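Local coordinates for protein phosphatidylinositol-specific phospholipase C (Listeria monocytogenes, PDB 2PLC) that belongs to the phosphatidylinositol-specific phospholipase C family, bacterial and eukaryotic enzymes of the TIM-barrel clan, at residues S20-H25 with K266-N271; G57-D62 with E99-R104; V181-Y186 with K196-T201; L212-I217 with L252-M257. All coordinates share one frame; numbering follows the deposited sequence.

Contact 1: S20-H25 with K266-N271; sequences SIPGTH and KNIIKN
S20 OG has two partners: it donates to N271 OD1 at 2.6 Å and also bonds to the backbone N of L252. The hydroxyl meets the amide oxygen at a C=O...donor angle of 131°, tilted 23° from the carbonyl plane. N271, three residues beyond I268, holds CG anti to the backbone N (chi1 -178°), which sets CG on the side of S20. The other end of that amide, ND2, is anchored to T245 OG1 and V249 O, so both halves of the group are fixed. Next to the polar bonds the contact is apolar: P22 CG lies 3.8 Å from I269 CG1 and 4.0 Å from I268 CG2. The proline ring and I268 lie alongside each other, pointing opposite ways, and I269 lies across the ring. S20 CB also rests 3.7 Å from I268 O. The contact packs helix 262-269 onto strand 20-24, which lies between strands 253-257 and 60-65, and I268 reaches on to L255 and M257. Chemically, the buried hydroxyl and the amide oxygen satisfy each other, while T245, V249 and L252 meet ND2 and the second bond of OG; together they tie the chain's C-terminal end to its first strand.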
# COMPACT_ATOMS: atom_id res chain seq x y z
N SER A 20 -7.55 -0.44 -10.29
CA SER A 20 -6.58 0.66 -10.28
C SER A 20 -6.72 1.17 -8.84
O SER A 20 -7.75 1.73 -8.46
CB SER A 20 -6.97 1.74 -11.28
OG SER A 20 -6.93 1.23 -12.59
N ILE A 21 -5.70 0.94 -8.03
CA ILE A 21 -5.75 1.33 -6.63
C ILE A 21 -4.72 2.38 -6.22
O ILE A 21 -3.54 2.25 -6.55
CB ILE A 21 -5.54 0.08 -5.74
CG1 ILE A 21 -6.55 -1.00 -6.14
CG2 ILE A 21 -5.66 0.44 -4.27
CD1 ILE A 21 -6.26 -2.36 -5.55
N PRO A 22 -5.16 3.44 -5.52
CA PRO A 22 -4.27 4.52 -5.05
C PRO A 22 -3.63 4.04 -3.75
O PRO A 22 -4.32 3.49 -2.89
CB PRO A 22 -5.24 5.67 -4.75
CG PRO A 22 -6.57 5.24 -5.34
CD PRO A 22 -6.56 3.76 -5.21
N GLY A 23 -2.33 4.26 -3.60
CA GLY A 23 -1.65 3.85 -2.38
C GLY A 23 -0.63 4.89 -1.97
O GLY A 23 -0.33 5.79 -2.73
N THR A 24 -0.11 4.76 -0.75
CA THR A 24 0.89 5.70 -0.26
C THR A 24 2.18 4.98 0.13
O THR A 24 2.15 3.85 0.64
CB THR A 24 0.39 6.47 0.97
OG1 THR A 24 -0.16 5.53 1.91
CG2 THR A 24 -0.66 7.49 0.59
N HIS A 25 3.31 5.61 -0.17
CA HIS A 25 4.62 5.06 0.16
C HIS A 25 4.99 5.62 1.54
O HIS A 25 4.80 6.81 1.79
CB HIS A 25 5.65 5.50 -0.88
CG HIS A 25 7.07 5.29 -0.46
ND1 HIS A 25 7.95 6.34 -0.28
CD2 HIS A 25 7.77 4.16 -0.18
CE1 HIS A 25 9.13 5.86 0.09
NE2 HIS A 25 9.04 4.54 0.15
N LYS A 266 -8.62 10.80 -6.66
CA LYS A 266 -9.94 10.63 -7.26
C LYS A 266 -9.87 10.16 -8.71
O LYS A 266 -10.62 9.28 -9.12
CB LYS A 266 -10.73 11.95 -7.22
CG LYS A 266 -11.38 12.27 -5.88
CD LYS A 266 -12.27 13.50 -6.00
CE LYS A 266 -12.96 13.83 -4.69
NZ LYS A 266 -13.85 15.03 -4.82
N ASN A 267 -8.96 10.75 -9.48
CA ASN A 267 -8.81 10.38 -10.88
C ASN A 267 -8.32 8.96 -11.08
O ASN A 267 -8.65 8.32 -12.08
CB ASN A 267 -7.92 11.39 -11.60
CG ASN A 267 -8.63 12.70 -11.86
OD1 ASN A 267 -9.85 12.76 -11.81
ND2 ASN A 267 -7.87 13.75 -12.14
N ILE A 268 -7.53 8.45 -10.14
CA ILE A 268 -7.04 7.08 -10.23
C ILE A 268 -8.22 6.14 -9.94
O ILE A 268 -8.38 5.11 -10.59
CB ILE A 268 -5.88 6.81 -9.24
CG1 ILE A 268 -4.67 7.64 -9.64
CG2 ILE A 268 -5.52 5.33 -9.23
CD1 ILE A 268 -3.49 7.49 -8.71
N ILE A 269 -9.06 6.54 -8.99
CA ILE A 269 -10.25 5.76 -8.63
C ILE A 269 -11.22 5.72 -9.82
O ILE A 269 -11.78 4.66 -10.14
CB ILE A 269 -10.99 6.38 -7.41
CG1 ILE A 269 -10.14 6.23 -6.15
CG2 ILE A 269 -12.36 5.73 -7.22
CD1 ILE A 269 -10.69 6.99 -4.95
N LYS A 270 -11.40 6.87 -10.48
CA LYS A 270 -12.29 6.97 -11.63
C LYS A 270 -11.91 6.06 -12.80
O LYS A 270 -12.73 5.80 -13.68
CB LYS A 270 -12.40 8.42 -12.12
CG LYS A 270 -13.23 9.32 -11.22
CD LYS A 270 -13.49 10.65 -11.91
CE LYS A 270 -14.41 11.54 -11.09
NZ LYS A 270 -14.85 12.75 -11.85
N ASN A 271 -10.67 5.57 -12.80
CA ASN A 271 -10.22 4.67 -13.86
C ASN A 271 -10.98 3.35 -13.84
O ASN A 271 -11.10 2.69 -14.87
CB ASN A 271 -8.72 4.41 -13.78
CG ASN A 271 -8.22 3.52 -14.91
OD1 ASN A 271 -7.91 2.36 -14.70
ND2 ASN A 271 -8.15 4.08 -16.11

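Contact 2: G57-D62 with E99-R104; sequences GIRYID and ETIIMR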
# COMPACT_ATOMS: atom_id res chain seq x y z
N GLY A 57 -9.47 7.98 0.00
CA GLY A 57 -9.51 6.95 -1.02
C GLY A 57 -8.33 6.01 -1.08
O GLY A 57 -8.36 5.05 -1.85
N ILE A 58 -7.28 6.27 -0.31
CA ILE A 58 -6.10 5.41 -0.30
C ILE A 58 -6.52 4.04 0.20
O ILE A 58 -7.21 3.93 1.22
CB ILE A 58 -5.00 5.98 0.63
CG1 ILE A 58 -4.51 7.34 0.12
CG2 ILE A 58 -3.84 5.00 0.77
CD1 ILE A 58 -3.96 7.33 -1.29
N ARG A 59 -6.15 2.99 -0.53
CA ARG A 59 -6.52 1.63 -0.12
C ARG A 59 -5.33 0.72 0.02
O ARG A 59 -5.47 -0.48 0.26
CB ARG A 59 -7.54 1.02 -1.09
CG ARG A 59 -8.92 1.66 -1.02
CD ARG A 59 -9.58 1.48 0.34
NE ARG A 59 -10.85 2.19 0.39
CZ ARG A 59 -11.00 3.45 0.79
NH1 ARG A 59 -9.95 4.15 1.18
NH2 ARG A 59 -12.20 4.02 0.75
N TYR A 60 -4.14 1.28 -0.18
CA TYR A 60 -2.91 0.53 -0.03
C TYR A 60 -2.04 1.34 0.91
O TYR A 60 -1.83 2.53 0.68
CB TYR A 60 -2.20 0.35 -1.37
CG TYR A 60 -0.77 -0.15 -1.22
CD1 TYR A 60 -0.49 -1.50 -1.14
CD2 TYR A 60 0.29 0.75 -1.12
CE1 TYR A 60 0.81 -1.96 -0.95
CE2 TYR A 60 1.59 0.31 -0.93
CZ TYR A 60 1.84 -1.05 -0.85
OH TYR A 60 3.12 -1.49 -0.66
N ILE A 61 -1.57 0.71 1.98
CA ILE A 61 -0.71 1.41 2.92
C ILE A 61 0.60 0.66 3.11
O ILE A 61 0.66 -0.56 2.92
CB ILE A 61 -1.40 1.69 4.27
CG1 ILE A 61 -1.87 0.39 4.93
CG2 ILE A 61 -2.58 2.62 4.06
CD1 ILE A 61 -2.57 0.61 6.26
N ASP A 62 1.64 1.40 3.44
CA ASP A 62 2.98 0.87 3.61
C ASP A 62 3.43 1.19 5.04
O ASP A 62 3.81 2.32 5.34
CB ASP A 62 3.86 1.55 2.56
CG ASP A 62 5.30 1.16 2.64
OD1 ASP A 62 5.67 0.28 3.45
OD2 ASP A 62 6.08 1.76 1.87
N GLU A 99 -15.23 -1.81 2.10
CA GLU A 99 -13.90 -1.46 1.62
C GLU A 99 -12.89 -2.52 2.01
O GLU A 99 -13.14 -3.33 2.91
CB GLU A 99 -13.45 -0.11 2.19
CG GLU A 99 -14.41 1.03 1.96
CD GLU A 99 -14.72 1.26 0.50
OE1 GLU A 99 -13.80 1.63 -0.26
OE2 GLU A 99 -15.89 1.08 0.11
N THR A 100 -11.75 -2.54 1.32
CA THR A 100 -10.68 -3.48 1.60
C THR A 100 -9.36 -2.72 1.58
O THR A 100 -9.18 -1.79 0.79
CB THR A 100 -10.63 -4.67 0.60
OG1 THR A 100 -9.41 -5.40 0.79
CG2 THR A 100 -10.70 -4.19 -0.83
N ILE A 101 -8.45 -3.10 2.47
CA ILE A 101 -7.17 -2.43 2.55
C ILE A 101 -6.03 -3.42 2.37
O ILE A 101 -6.05 -4.52 2.91
CB ILE A 101 -7.03 -1.67 3.89
CG1 ILE A 101 -8.07 -0.55 3.93
CG2 ILE A 101 -5.62 -1.11 4.07
CD1 ILE A 101 -8.12 0.20 5.22
N ILE A 102 -5.09 -3.04 1.51
CA ILE A 102 -3.92 -3.85 1.24
C ILE A 102 -2.83 -3.20 2.08
O ILE A 102 -2.59 -2.00 1.96
CB ILE A 102 -3.55 -3.83 -0.24
CG1 ILE A 102 -4.77 -4.26 -1.07
CG2 ILE A 102 -2.36 -4.74 -0.50
CD1 ILE A 102 -4.60 -4.06 -2.55
N MET A 103 -2.18 -3.99 2.92
CA MET A 103 -1.16 -3.46 3.80
C MET A 103 0.17 -4.18 3.78
O MET A 103 0.27 -5.37 4.07
CB MET A 103 -1.71 -3.45 5.23
CG MET A 103 -0.71 -3.00 6.28
SD MET A 103 -1.42 -3.05 7.93
CE MET A 103 -0.47 -4.35 8.66
N ARG A 104 1.21 -3.42 3.46
CA ARG A 104 2.56 -3.94 3.44
C ARG A 104 3.11 -3.70 4.84
O ARG A 104 3.08 -2.57 5.33
CB ARG A 104 3.40 -3.16 2.43
CG ARG A 104 4.87 -3.52 2.45
CD ARG A 104 5.67 -2.53 1.63
NE ARG A 104 7.09 -2.87 1.60
CZ ARG A 104 8.00 -2.23 0.86
NH1 ARG A 104 7.63 -1.21 0.10
NH2 ARG A 104 9.26 -2.64 0.85
O HOH W 1 5.32 0.39 -0.68
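R59 and E99 meet with their flat groups almost perpendicular, guanidinium and carboxylate planes 86° apart. The arginine approaches side-on and puts two nitrogens on one oxygen: NE lies 3.1 Å from E99 OE1, on its anti lone pair, and NH2 lies 3.0 Å from E99 OE1, from above the carboxylate plane. OE1 lies within the guanidinium plane. R59 NH1 turns back to I58 O at 2.7 Å, and the N-terminal segment adds M7 N to E99 OE1 and S8 N to OE2.

Beyond this bridge run neighbouring parallel strands of the TIM-barrel-like fold, joined by I102 N to R59 O, I61 N to I102 O and R104 N to I61 O. On the face toward strand 253-257, Y60 crosses I102 at about a right angle, CD1 against CG2 at 3.8 Å. The phenol reaches farther, its OH 3.5 Å from R104 CB. On the other face, where I61 and I101 meet helix 82-95, I61 holds CG1 in the crowded position (chi1 59°), from where it packs on M103 CG at 3.8 Å.

D62 and R104 lie side by side with planes only 6° apart, yet D62 OD2 and R104 NH1 are a long 3.8 Å apart, and no N-H points at the oxygen. A water links Y60 OH, R104 NH1 and, weakly, D62 OD2. Stronger partners lie outside: R64 for D62, and E157 for R104, which also makes a cation-pi contact with F175. The chemistry is therefore uneven: a two-pronged ion pair just ahead of the paired strands, and farther along a long, charge-only pair.

Contact 3: V181-Y186 with K196-T201; sequences VIQDDY and KEIVQT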
# COMPACT_ATOMS: atom_id res chain seq x y z
N VAL A 181 4.09 -8.19 -9.04
CA VAL A 181 5.07 -7.57 -9.92
C VAL A 181 5.39 -6.23 -9.27
O VAL A 181 4.51 -5.37 -9.13
CB VAL A 181 4.52 -7.34 -11.34
CG1 VAL A 181 5.57 -6.67 -12.21
CG2 VAL A 181 4.11 -8.67 -11.95
N ILE A 182 6.65 -6.05 -8.86
CA ILE A 182 7.06 -4.82 -8.17
C ILE A 182 8.03 -3.89 -8.91
O ILE A 182 9.09 -4.31 -9.37
CB ILE A 182 7.65 -5.15 -6.77
CG1 ILE A 182 6.65 -5.99 -5.97
CG2 ILE A 182 7.98 -3.87 -6.01
CD1 ILE A 182 7.18 -6.46 -4.64
N GLN A 183 7.63 -2.63 -9.03
CA GLN A 183 8.47 -1.61 -9.64
C GLN A 183 8.83 -0.70 -8.47
O GLN A 183 7.98 0.02 -7.95
CB GLN A 183 7.73 -0.83 -10.73
CG GLN A 183 8.58 0.22 -11.45
CD GLN A 183 8.65 1.56 -10.72
OE1 GLN A 183 7.69 2.33 -10.73
NE2 GLN A 183 9.78 1.84 -10.08
N ASP A 184 10.08 -0.79 -8.03
CA ASP A 184 10.54 0.01 -6.91
C ASP A 184 11.94 0.57 -7.15
O ASP A 184 12.85 0.37 -6.36
CB ASP A 184 10.52 -0.83 -5.63
CG ASP A 184 10.70 0.01 -4.37
OD1 ASP A 184 10.46 1.23 -4.41
OD2 ASP A 184 11.08 -0.57 -3.33
N ASP A 185 12.09 1.27 -8.27
CA ASP A 185 13.36 1.90 -8.61
C ASP A 185 13.38 3.25 -7.88
O ASP A 185 13.02 4.29 -8.45
CB ASP A 185 13.47 2.08 -10.12
CG ASP A 185 14.74 2.79 -10.54
OD1 ASP A 185 15.78 2.62 -9.87
OD2 ASP A 185 14.71 3.52 -11.55
N TYR A 186 13.78 3.23 -6.62
CA TYR A 186 13.80 4.43 -5.79
C TYR A 186 15.16 5.15 -5.74
O TYR A 186 15.21 6.36 -5.50
CB TYR A 186 13.38 4.09 -4.36
CG TYR A 186 14.37 3.20 -3.65
CD1 TYR A 186 14.31 1.81 -3.79
CD2 TYR A 186 15.40 3.74 -2.88
CE1 TYR A 186 15.26 0.98 -3.18
CE2 TYR A 186 16.36 2.92 -2.27
CZ TYR A 186 16.28 1.55 -2.43
OH TYR A 186 17.23 0.74 -1.84
N LYS A 196 9.18 6.58 -17.31
CA LYS A 196 9.12 5.49 -18.28
C LYS A 196 8.79 4.18 -17.58
O LYS A 196 7.89 3.45 -18.01
CB LYS A 196 10.44 5.38 -19.05
CG LYS A 196 10.45 6.17 -20.37
CD LYS A 196 11.85 6.37 -20.95
CE LYS A 196 12.60 5.05 -21.16
NZ LYS A 196 12.02 4.18 -22.23
N GLU A 197 9.47 3.91 -16.46
CA GLU A 197 9.26 2.70 -15.68
C GLU A 197 7.85 2.64 -15.11
O GLU A 197 7.27 1.56 -14.99
CB GLU A 197 10.28 2.61 -14.55
CG GLU A 197 11.71 2.51 -15.05
CD GLU A 197 12.72 2.58 -13.93
OE1 GLU A 197 12.54 3.41 -13.02
OE2 GLU A 197 13.70 1.81 -13.97
N ILE A 198 7.31 3.79 -14.73
CA ILE A 198 5.96 3.84 -14.19
C ILE A 198 4.97 3.51 -15.31
O ILE A 198 4.16 2.60 -15.17
CB ILE A 198 5.64 5.23 -13.57
CG1 ILE A 198 6.49 5.45 -12.31
CG2 ILE A 198 4.16 5.34 -13.21
CD1 ILE A 198 6.43 6.86 -11.75
N VAL A 199 5.10 4.20 -16.45
CA VAL A 199 4.24 3.99 -17.61
C VAL A 199 4.29 2.55 -18.13
O VAL A 199 3.25 1.94 -18.41
CB VAL A 199 4.60 4.97 -18.75
CG1 VAL A 199 3.88 4.60 -20.03
CG2 VAL A 199 4.23 6.39 -18.36
N GLN A 200 5.49 1.99 -18.24
CA GLN A 200 5.66 0.62 -18.72
C GLN A 200 4.98 -0.39 -17.80
O GLN A 200 4.33 -1.32 -18.27
CB GLN A 200 7.15 0.29 -18.87
CG GLN A 200 7.81 1.02 -20.02
CD GLN A 200 9.30 0.76 -20.09
OE1 GLN A 200 9.83 -0.11 -19.38
NE2 GLN A 200 10.00 1.51 -20.94
N THR A 201 5.12 -0.20 -16.49
CA THR A 201 4.53 -1.09 -15.50
C THR A 201 3.01 -0.99 -15.47
O THR A 201 2.33 -1.99 -15.25
CB THR A 201 5.11 -0.81 -14.10
OG1 THR A 201 6.53 -0.90 -14.17
CG2 THR A 201 4.59 -1.82 -13.08
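Q183 and T201 form the close side of this contact, D185 and E197 the more open one. The glutamine is buried, and its CG, anti to the backbone N (chi1 -178°), extends to the helix. CG and CB are each 3.6 Å from T201 OG1, while CB lies 4.0 Å from T201 CG2. The two side chains cross at a slant. T201 OG1 is itself committed to the helix, donating to E197 O at 2.7 Å with a C=O...donor angle of 163°, and the same carbonyl accepts T201 N. The threonine thus presents a fixed surface to the strand residue.

At the partly exposed side, D185 sits at the centre of an inverse gamma turn that follows strand 180-183. Its side chain meets E197 at about a right angle, the carboxylate planes 84° apart, with D185 OD2 2.6 Å from E197 OE1. The turn is also tied down by K194 NZ, which bonds to D185 O. The helix runs back nearly antiparallel to the strand, as in a beta-alpha-beta crossover leading to strand 212-216. Two oxygens this close suggest that one acid group probably carries a proton, which would spare the pair the repulsion of two like charges.

Contact 4: L212-I217 with L252-M257; sequences LFLNHI and LGILIM
H216 and I256 come together through two torsions: the histidine CG lies anti to its carbonyl carbon (chi1 -72°), and the isoleucine chain is extended (chi2 171°), carrying CD1 over the imidazole. The methyl stands 3.8 Å from the H216 ring centroid, 18° off the ring normal, a CH-pi contact over one face. The same I256 CD1 touches L214 CD1 at 3.7 Å, and L214 CD1 meets I254 CD1 at 3.6 Å, making one continuous apolar row. N215 and L255 point to the other face, side by side, N215 ND2 3.7 Å from L255 CD2.

Four backbone bonds hold the parallel pair: I254 N to F213 O, N215 N to I254 O, I256 N to N215 O, and I217 N to I256 O, the shortest at 2.7 Å. Past the last bridge, I217 CG1 packs alongside M257 CG at 3.6 Å.

The two strands are those of a beta-alpha-beta unit whose connecting helix, 226-246, receives I217. Helix 191-207 packs on F213 and accepts N215 ND2 at I198 O, while strand 180-183 accepts H216 ND1 at Q183 O. On the H216 face, away from these helices, Y60 of strand 60-65 lies against L214, I254 and I256.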
# COMPACT_ATOMS: atom_id res chain seq x y z
N LEU A 212 -0.63 -9.06 -9.03
CA LEU A 212 -0.73 -7.76 -8.37
C LEU A 212 0.48 -6.93 -8.75
O LEU A 212 1.61 -7.39 -8.62
CB LEU A 212 -0.77 -7.92 -6.85
CG LEU A 212 -2.14 -8.08 -6.18
CD1 LEU A 212 -1.94 -8.24 -4.69
CD2 LEU A 212 -3.00 -6.87 -6.48
N PHE A 213 0.23 -5.72 -9.26
CA PHE A 213 1.30 -4.82 -9.65
C PHE A 213 1.45 -3.67 -8.65
O PHE A 213 0.50 -2.91 -8.42
CB PHE A 213 1.03 -4.24 -11.04
CG PHE A 213 1.33 -5.19 -12.17
CD1 PHE A 213 0.47 -6.25 -12.44
CD2 PHE A 213 2.45 -5.02 -12.97
CE1 PHE A 213 0.73 -7.13 -13.49
CE2 PHE A 213 2.72 -5.88 -14.03
CZ PHE A 213 1.86 -6.94 -14.29
N LEU A 214 2.61 -3.60 -8.01
CA LEU A 214 2.92 -2.54 -7.05
C LEU A 214 3.81 -1.56 -7.81
O LEU A 214 5.00 -1.79 -7.97
CB LEU A 214 3.64 -3.11 -5.82
CG LEU A 214 2.90 -3.97 -4.79
CD1 LEU A 214 1.84 -3.15 -4.11
CD2 LEU A 214 2.29 -5.21 -5.40
N ASN A 215 3.20 -0.49 -8.30
CA ASN A 215 3.89 0.52 -9.09
C ASN A 215 4.28 1.76 -8.27
O ASN A 215 3.46 2.65 -8.05
CB ASN A 215 2.97 0.91 -10.26
CG ASN A 215 3.71 1.53 -11.43
OD1 ASN A 215 4.91 1.80 -11.37
ND2 ASN A 215 2.98 1.76 -12.51
N HIS A 216 5.53 1.83 -7.83
CA HIS A 216 6.01 2.97 -7.05
C HIS A 216 6.30 4.23 -7.84
O HIS A 216 7.18 4.25 -8.71
CB HIS A 216 7.26 2.60 -6.25
CG HIS A 216 6.99 1.68 -5.10
ND1 HIS A 216 6.98 0.31 -5.22
CD2 HIS A 216 6.69 1.95 -3.80
CE1 HIS A 216 6.68 -0.23 -4.06
NE2 HIS A 216 6.50 0.74 -3.18
N ILE A 217 5.57 5.30 -7.54
CA ILE A 217 5.78 6.59 -8.17
C ILE A 217 6.91 7.29 -7.37
O ILE A 217 7.64 8.13 -7.90
CB ILE A 217 4.50 7.47 -8.09
CG1 ILE A 217 3.27 6.68 -8.56
CG2 ILE A 217 4.68 8.75 -8.88
CD1 ILE A 217 3.28 6.31 -9.99
N LEU A 252 -5.00 -0.72 -13.82
CA LEU A 252 -3.61 -0.31 -13.85
C LEU A 252 -2.79 -0.77 -12.65
O LEU A 252 -1.59 -0.51 -12.58
CB LEU A 252 -3.53 1.21 -13.98
CG LEU A 252 -4.34 1.83 -15.12
CD1 LEU A 252 -4.16 3.34 -15.11
CD2 LEU A 252 -3.93 1.25 -16.46
N GLY A 253 -3.42 -1.46 -11.71
CA GLY A 253 -2.71 -1.94 -10.54
C GLY A 253 -2.65 -0.90 -9.44
O GLY A 253 -3.42 0.07 -9.44
N ILE A 254 -1.72 -1.09 -8.51
CA ILE A 254 -1.54 -0.20 -7.37
C ILE A 254 -0.50 0.88 -7.64
O ILE A 254 0.68 0.59 -7.84
CB ILE A 254 -1.15 -0.99 -6.12
CG1 ILE A 254 -2.14 -2.14 -5.91
CG2 ILE A 254 -1.15 -0.07 -4.90
CD1 ILE A 254 -1.70 -3.15 -4.90
N LEU A 255 -0.95 2.13 -7.67
CA LEU A 255 -0.09 3.29 -7.90
C LEU A 255 0.25 3.88 -6.54
O LEU A 255 -0.58 4.51 -5.88
CB LEU A 255 -0.81 4.31 -8.80
CG LEU A 255 -1.21 3.74 -10.18
CD1 LEU A 255 -1.96 4.77 -11.01
CD2 LEU A 255 0.03 3.26 -10.93
N ILE A 256 1.49 3.63 -6.12
CA ILE A 256 2.02 4.03 -4.81
C ILE A 256 2.76 5.36 -4.85
O ILE A 256 3.84 5.47 -5.43
CB ILE A 256 2.91 2.89 -4.27
CG1 ILE A 256 2.20 1.54 -4.49
CG2 ILE A 256 3.17 3.08 -2.80
CD1 ILE A 256 3.05 0.35 -4.20
N MET A 257 2.21 6.35 -4.14
CA MET A 257 2.76 7.70 -4.15
C MET A 257 3.19 8.36 -2.84
O MET A 257 2.82 7.94 -1.73
CB MET A 257 1.73 8.64 -4.79
CG MET A 257 1.13 8.16 -6.09
SD MET A 257 -0.38 9.01 -6.51
CE MET A 257 -1.58 8.06 -5.56
O HOH W 2 0.90 -0.57 -12.18

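In the fold
Contacts 1, 3 and 4 share the parallel sheet ordered 20-24, 253-257, 212-216, 180-183; contact 2 belongs to a second, mixed sheet. P22 O with R59 N and T24 N with Y60 O probably join the two sheets by hydrogen bonds. Contact 4 lies centrally, about 9 Å between centres from contact 1, 8 Å from contact 3 and 12 Å from contact 2. Contacts 2 and 3 are most distant, about 19 Å between centres. Along the chain, contacts 2, 3 and 4 close in series, all within the span bridged by contact 1. I102 CD1 packs on I254 CD1 at 3.8 Å, so both sheets face one interior, consistent with the family's barrel.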